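PDB 7C4D: putative esterase from Uncultured bacterium, which probably hydrolyses carboxylic esters, as a marine bacterial carboxylesterase with the alpha/beta hydrolase fold. Local coordinates for residues Y71-A75 against K100-F105; E24-L29 against L87-I93. All coordinates share one frame; numbering follows the deposited sequence. Where two conformers were deposited one is given.

Contact 1: residues Y71-A75 against K100-F105; sequences YESMA and KTAMWF
Tyr71 packs against Lys100 and Trp104, one turn apart on the facing helix. Lys100 CB sits over one face of the phenol ring, 3.6 Å from the ring centroid, in a CH-pi contact. Lys100 CD runs on past the phenol end, 3.5 Å from Tyr71 OH. Tyr71 CB in turn stands over the five-membered ring of Trp104, only 7° off the ring normal and 3.6 Å from its centroid. The two rings are modestly inclined but too far offset to stack. Trp104 has two modelled conformers, and its contacts hold for the one described. Thr101 OG1 lies at the phenol edge, in its plane, 3.5 Å from Tyr71 CD1. With OG1 beside the backbone N (chi1 -61°), CG2 is turned to the backbone of Met74.

The helices are 71-84 and 97-108 of the alpha/beta hydrolase fold. Helix 97-108 starts at the probable nucleophile elbow. The short segments cross at -76°, with axes 8.7 Å apart. Ala75 is small enough for a close approach: its CB is 4.2 Å from Phe105 CB. Toward solvent, the Glu72 carboxylate stands nearly perpendicular to the indole, with OE2 3.3 Å from Trp104 CZ3.

Tyr71 OH is hydrogen-bonded to Ile202 O, which fixes the far end of the phenol. Lys100 NZ is hydrogen-bonded to Ser204 O and Gly124 O. Thr101 OG1 has weak hydrogen bonds to Met97 O and Gln57 OE1.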
loop_
_atom_site.group_PDB
_atom_site.type_symbol
_atom_site.label_atom_id
_atom_site.label_comp_id
_atom_site.label_asym_id
_atom_site.label_seq_id
_atom_site.Cartn_x
_atom_site.Cartn_y
_atom_site.Cartn_z
ATOM N N TYR A 71 6.403 10.520 1.580
ATOM C CA TYR A 71 5.261 10.386 0.700
ATOM C C TYR A 71 5.498 11.273 -0.502
ATOM O O TYR A 71 4.987 11.025 -1.599
ATOM C CB TYR A 71 3.951 10.697 1.428
ATOM C CG TYR A 71 3.481 9.572 2.320
ATOM C CD1 TYR A 71 3.196 8.325 1.764
ATOM C CD2 TYR A 71 3.247 9.747 3.679
ATOM C CE1 TYR A 71 2.825 7.248 2.540
ATOM C CE2 TYR A 71 2.798 8.694 4.468
ATOM C CZ TYR A 71 2.599 7.438 3.888
ATOM O OH TYR A 71 2.158 6.324 4.548
ATOM N N GLU A 72 6.317 12.297 -0.275
ATOM C CA GLU A 72 6.686 13.206 -1.346
ATOM C C GLU A 72 7.456 12.423 -2.412
ATOM O O GLU A 72 7.192 12.560 -3.602
ATOM C CB GLU A 72 7.512 14.356 -0.769
ATOM C CG GLU A 72 8.079 15.301 -1.803
ATOM C CD GLU A 72 7.043 16.195 -2.457
ATOM O OE1 GLU A 72 7.115 16.351 -3.692
ATOM O OE2 GLU A 72 6.177 16.739 -1.727
ATOM N N SER A 73 8.405 11.596 -1.968
ATOM C CA SER A 73 9.311 10.909 -2.875
ATOM C C SER A 73 8.565 9.774 -3.564
ATOM O O SER A 73 8.742 9.582 -4.766
ATOM C CB SER A 73 10.568 10.402 -2.173
ATOM O OG SER A 73 10.271 9.370 -1.250
ATOM N N MET A 74 7.740 9.053 -2.778
ATOM C CA MET A 74 6.918 7.957 -3.284
ATOM C C MET A 74 5.912 8.483 -4.299
ATOM O O MET A 74 5.786 7.886 -5.348
ATOM C CB MET A 74 6.262 7.169 -2.147
ATOM C CG MET A 74 7.304 6.386 -1.370
ATOM S SD MET A 74 6.857 5.059 -0.245
ATOM C CE MET A 74 6.026 6.004 1.025
ATOM N N ALA A 75 5.341 9.682 -4.053
ATOM C CA ALA A 75 4.441 10.369 -4.976
ATOM C C ALA A 75 5.149 10.692 -6.273
ATOM O O ALA A 75 4.540 10.635 -7.347
ATOM C CB ALA A 75 3.884 11.637 -4.371
ATOM N N LYS A 100 -1.875 6.580 1.130
ATOM C CA LYS A 100 -1.363 7.924 1.406
ATOM C C LYS A 100 -0.578 8.464 0.225
ATOM O O LYS A 100 -0.712 9.637 -0.126
ATOM C CB LYS A 100 -0.520 7.964 2.679
ATOM C CG LYS A 100 -1.266 8.549 3.865
ATOM C CD LYS A 100 -0.620 8.280 5.202
ATOM C CE LYS A 100 -1.590 8.594 6.319
ATOM N NZ LYS A 100 -1.012 8.347 7.646
ATOM N N THR A 101 0.264 7.614 -0.383
ATOM C CA THR A 101 0.968 8.022 -1.598
ATOM C C THR A 101 -0.042 8.490 -2.636
ATOM O O THR A 101 0.145 9.513 -3.288
ATOM C CB THR A 101 1.826 6.858 -2.125
ATOM O OG1 THR A 101 2.786 6.494 -1.139
ATOM C CG2 THR A 101 2.539 7.108 -3.429
ATOM N N ALA A 102 -1.144 7.736 -2.759
ATOM C CA ALA A 102 -2.108 8.030 -3.806
ATOM C C ALA A 102 -2.804 9.360 -3.506
ATOM O O ALA A 102 -2.975 10.172 -4.400
ATOM C CB ALA A 102 -3.083 6.870 -3.939
ATOM N N MET A 103 -3.174 9.582 -2.239
ATOM C CA MET A 103 -3.785 10.837 -1.826
ATOM C C MET A 103 -2.825 12.021 -2.036
ATOM O O MET A 103 -3.249 13.023 -2.620
ATOM C CB MET A 103 -4.251 10.749 -0.376
ATOM C CG MET A 103 -5.510 9.960 -0.214
ATOM S SD MET A 103 -6.161 10.111 1.451
ATOM C CE MET A 103 -5.141 8.950 2.369
ATOM N N TRP A 104 -1.532 11.858 -1.657
ATOM C CA TRP A 104 -0.493 12.863 -1.907
ATOM C C TRP A 104 -0.426 13.191 -3.392
ATOM O O TRP A 104 -0.553 14.354 -3.764
ATOM C CB TRP A 104 0.887 12.397 -1.413
ATOM C CG TRP A 104 1.233 12.883 -0.043
ATOM C CD1 TRP A 104 0.758 12.408 1.143
ATOM C CD2 TRP A 104 2.128 13.963 0.282
ATOM N NE1 TRP A 104 1.299 13.107 2.188
ATOM C CE2 TRP A 104 2.146 14.068 1.691
ATOM C CE3 TRP A 104 2.928 14.830 -0.474
ATOM C CZ2 TRP A 104 2.926 15.020 2.353
ATOM C CZ3 TRP A 104 3.695 15.770 0.183
ATOM C CH2 TRP A 104 3.691 15.865 1.578
ATOM N N PHE A 105 -0.250 12.141 -4.221
ATOM C CA PHE A 105 -0.164 12.301 -5.665
ATOM C C PHE A 105 -1.390 12.993 -6.267
ATOM O O PHE A 105 -1.239 13.807 -7.176
ATOM C CB PHE A 105 0.216 11.001 -6.387
ATOM C CG PHE A 105 0.110 11.119 -7.889
ATOM C CD1 PHE A 105 1.191 11.556 -8.653
ATOM C CD2 PHE A 105 -1.084 10.817 -8.547
ATOM C CE1 PHE A 105 1.056 11.732 -10.028
ATOM C CE2 PHE A 105 -1.206 10.964 -9.925
ATOM C CZ PHE A 105 -0.136 11.420 -10.658
#

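Contact 2: residues E24-L29 against L87-I93; sequences EPLIIL and LESVNII
Asn91 joins the two strands through both its backbone and its side chain. Its ND2 gives a hydrogen bond to Glu24 OE1 at 2.9 Å, with the acceptor in the amide plane and the carboxylate nearly coplanar with the amide. The same ND2 gives a longer, more bent bond to Pro25 O, at 3.3 Å and 137°. Asn91 N also bonds Pro25 O, from the opposite face of the carbonyl plane. A leucine in place of Asn91 would probably leave Glu24 OE1 without this donor and Pro25 O with one bond fewer from this strand.

The backbone ladder is parallel. Asn91 O accepts from Ile27 N at 2.8 Å, Ile27 O from Ile93 N, and Ile93 O from Leu29 N. The same carbonyls also receive CA-H...O contacts, from Leu26, Ile92 and Ile28 in turn.

Apolar contacts are made on both faces. On one, Leu26 CD1 comes 3.5 Å from Asn91 CB and 4.0 Å from Ile93 CG1. With CG anti to the backbone N (chi1 174°), Leu26 carries CD1 across toward the neighbouring strand. On the other, Ile27 CD1 meets Val90 CG1, and Pro25 CB lies 3.8 Å from that same methyl. Pro25 CG touches Leu87 CD2.

Strands 25-29 and 90-95 are central in the sheet, with strand 51-55 beside the first and 113-119 beside the second. Helix 71-84 packs on Ile27, Leu29 and Val90 through Leu78 and Ile82.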
loop_
_atom_site.group_PDB
_atom_site.type_symbol
_atom_site.label_atom_id
_atom_site.label_comp_id
_atom_site.label_asym_id
_atom_site.label_seq_id
_atom_site.Cartn_x
_atom_site.Cartn_y
_atom_site.Cartn_z
ATOM N N GLU A 24 -9.440 1.961 -19.452
ATOM C CA GLU A 24 -8.704 3.020 -18.777
ATOM C C GLU A 24 -7.611 2.412 -17.896
ATOM O O GLU A 24 -7.760 1.300 -17.393
ATOM C CB GLU A 24 -9.641 3.834 -17.896
ATOM C CG GLU A 24 -10.806 4.451 -18.643
ATOM C CD GLU A 24 -11.788 5.064 -17.655
ATOM O OE1 GLU A 24 -11.535 5.010 -16.417
ATOM O OE2 GLU A 24 -12.789 5.605 -18.112
ATOM N N PRO A 25 -6.478 3.107 -17.671
ATOM C CA PRO A 25 -5.424 2.557 -16.822
ATOM C C PRO A 25 -5.926 2.568 -15.396
ATOM O O PRO A 25 -6.738 3.407 -15.007
ATOM C CB PRO A 25 -4.271 3.547 -16.943
ATOM C CG PRO A 25 -4.602 4.268 -18.235
ATOM C CD PRO A 25 -6.106 4.394 -18.266
ATOM N N LEU A 26 -5.442 1.582 -14.645
ATOM C CA LEU A 26 -5.748 1.446 -13.242
ATOM C C LEU A 26 -4.433 1.052 -12.571
ATOM O O LEU A 26 -3.886 -0.011 -12.855
ATOM C CB LEU A 26 -6.842 0.382 -13.092
ATOM C CG LEU A 26 -7.223 -0.030 -11.661
ATOM C CD1 LEU A 26 -7.612 1.172 -10.834
ATOM C CD2 LEU A 26 -8.384 -1.036 -11.687
ATOM N N ILE A 27 -3.949 1.928 -11.685
ATOM C CA ILE A 27 -2.710 1.705 -10.965
ATOM C C ILE A 27 -3.046 1.242 -9.556
ATOM O O ILE A 27 -3.835 1.913 -8.876
ATOM C CB ILE A 27 -1.832 2.992 -10.969
ATOM C CG1 ILE A 27 -1.402 3.382 -12.385
ATOM C CG2 ILE A 27 -0.629 2.825 -10.045
ATOM C CD1 ILE A 27 -0.656 4.712 -12.515
ATOM N N ILE A 28 -2.427 0.124 -9.123
ATOM C CA ILE A 28 -2.641 -0.366 -7.765
ATOM C C ILE A 28 -1.326 -0.222 -6.974
ATOM O O ILE A 28 -0.274 -0.621 -7.462
ATOM C CB ILE A 28 -3.198 -1.805 -7.783
ATOM C CG1 ILE A 28 -4.397 -1.931 -8.727
ATOM C CG2 ILE A 28 -3.537 -2.359 -6.405
ATOM C CD1 ILE A 28 -5.098 -3.326 -8.670
ATOM N N LEU A 29 -1.402 0.366 -5.772
ATOM C CA LEU A 29 -0.264 0.581 -4.875
ATOM C C LEU A 29 -0.486 -0.157 -3.555
ATOM O O LEU A 29 -1.416 0.139 -2.791
ATOM C CB LEU A 29 -0.079 2.079 -4.584
ATOM C CG LEU A 29 0.120 3.007 -5.769
ATOM C CD1 LEU A 29 0.401 4.415 -5.266
ATOM C CD2 LEU A 29 1.268 2.522 -6.613
ATOM N N LEU A 87 0.755 7.785 -19.688
ATOM C CA LEU A 87 -0.635 7.722 -19.274
ATOM C C LEU A 87 -1.098 9.150 -19.002
ATOM O O LEU A 87 -0.433 9.894 -18.282
ATOM C CB LEU A 87 -0.776 6.797 -18.054
ATOM C CG LEU A 87 -0.146 5.404 -18.189
ATOM C CD1 LEU A 87 -0.087 4.662 -16.855
ATOM C CD2 LEU A 87 -0.831 4.566 -19.259
ATOM N N GLU A 88 -2.226 9.525 -19.611
ATOM C CA GLU A 88 -2.787 10.860 -19.492
ATOM C C GLU A 88 -3.490 11.020 -18.144
ATOM O O GLU A 88 -3.180 11.946 -17.380
ATOM C CB GLU A 88 -3.730 11.148 -20.666
ATOM C CG GLU A 88 -3.610 12.573 -21.187
ATOM C CD GLU A 88 -2.187 13.114 -21.186
ATOM O OE1 GLU A 88 -1.346 12.588 -21.947
ATOM O OE2 GLU A 88 -1.911 14.043 -20.403
ATOM N N SER A 89 -4.453 10.122 -17.880
ATOM C CA SER A 89 -5.216 10.169 -16.649
ATOM C C SER A 89 -5.565 8.747 -16.205
ATOM O O SER A 89 -5.843 7.884 -17.038
ATOM C CB SER A 89 -6.424 11.051 -16.787
ATOM O OG SER A 89 -7.352 10.478 -17.682
ATOM N N VAL A 90 -5.538 8.527 -14.886
ATOM C CA VAL A 90 -5.507 7.181 -14.365
ATOM C C VAL A 90 -6.475 7.027 -13.210
ATOM O O VAL A 90 -6.682 7.961 -12.434
ATOM C CB VAL A 90 -4.100 6.774 -13.906
ATOM C CG1 VAL A 90 -3.150 6.651 -15.070
ATOM C CG2 VAL A 90 -3.560 7.607 -12.743
ATOM N N ASN A 91 -6.973 5.791 -13.078
ATOM C CA ASN A 91 -7.605 5.361 -11.844
ATOM C C ASN A 91 -6.517 4.832 -10.916
ATOM O O ASN A 91 -5.557 4.243 -11.382
ATOM C CB ASN A 91 -8.626 4.251 -12.103
ATOM C CG ASN A 91 -9.768 4.728 -12.973
ATOM O OD1 ASN A 91 -10.533 5.585 -12.565
ATOM N ND2 ASN A 91 -9.825 4.235 -14.195
ATOM N N ILE A 92 -6.738 4.956 -9.617
ATOM C CA ILE A 92 -5.753 4.542 -8.628
ATOM C C ILE A 92 -6.481 3.878 -7.478
ATOM O O ILE A 92 -7.448 4.420 -6.966
ATOM C CB ILE A 92 -4.886 5.725 -8.104
ATOM C CG1 ILE A 92 -4.081 6.346 -9.236
ATOM C CG2 ILE A 92 -3.965 5.282 -6.952
ATOM C CD1 ILE A 92 -3.238 7.559 -8.825
ATOM N N ILE A 93 -5.938 2.731 -7.053
ATOM C CA ILE A 93 -6.231 2.112 -5.779
ATOM C C ILE A 93 -4.945 2.100 -4.927
ATOM O O ILE A 93 -3.907 1.642 -5.384
ATOM C CB ILE A 93 -6.749 0.666 -5.989
ATOM C CG1 ILE A 93 -7.969 0.603 -6.921
ATOM C CG2 ILE A 93 -7.010 -0.004 -4.639
ATOM C CD1 ILE A 93 -8.298 -0.794 -7.444
#

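Contact 1 packs two helices together, and contact 2 pairs two strands of the sheet beneath them. Their centres are 14 Å apart, yet they touch. Ala102 CB lies 3.5 Å from Ile92 CG2, and Thr101 CG2 lies 3.9 Å from Leu29 CD1. Phe105 CD2 meets Ile92 CD1 at 3.9 Å. Helix 71-84, strand 90-95 and helix 97-108 follow in sequence. The turn after the strand, probably a nucleophile elbow, holds Ser96, the likely nucleophile of a triad with His253 and Asp120. The side chains of Thr101 and Leu29 touch its residues. The Tyr71 side chain lies near, without touching, the putative triad, about 6 Å from a bound acetate, probably from the crystallisation liquor, which may mark the pocket.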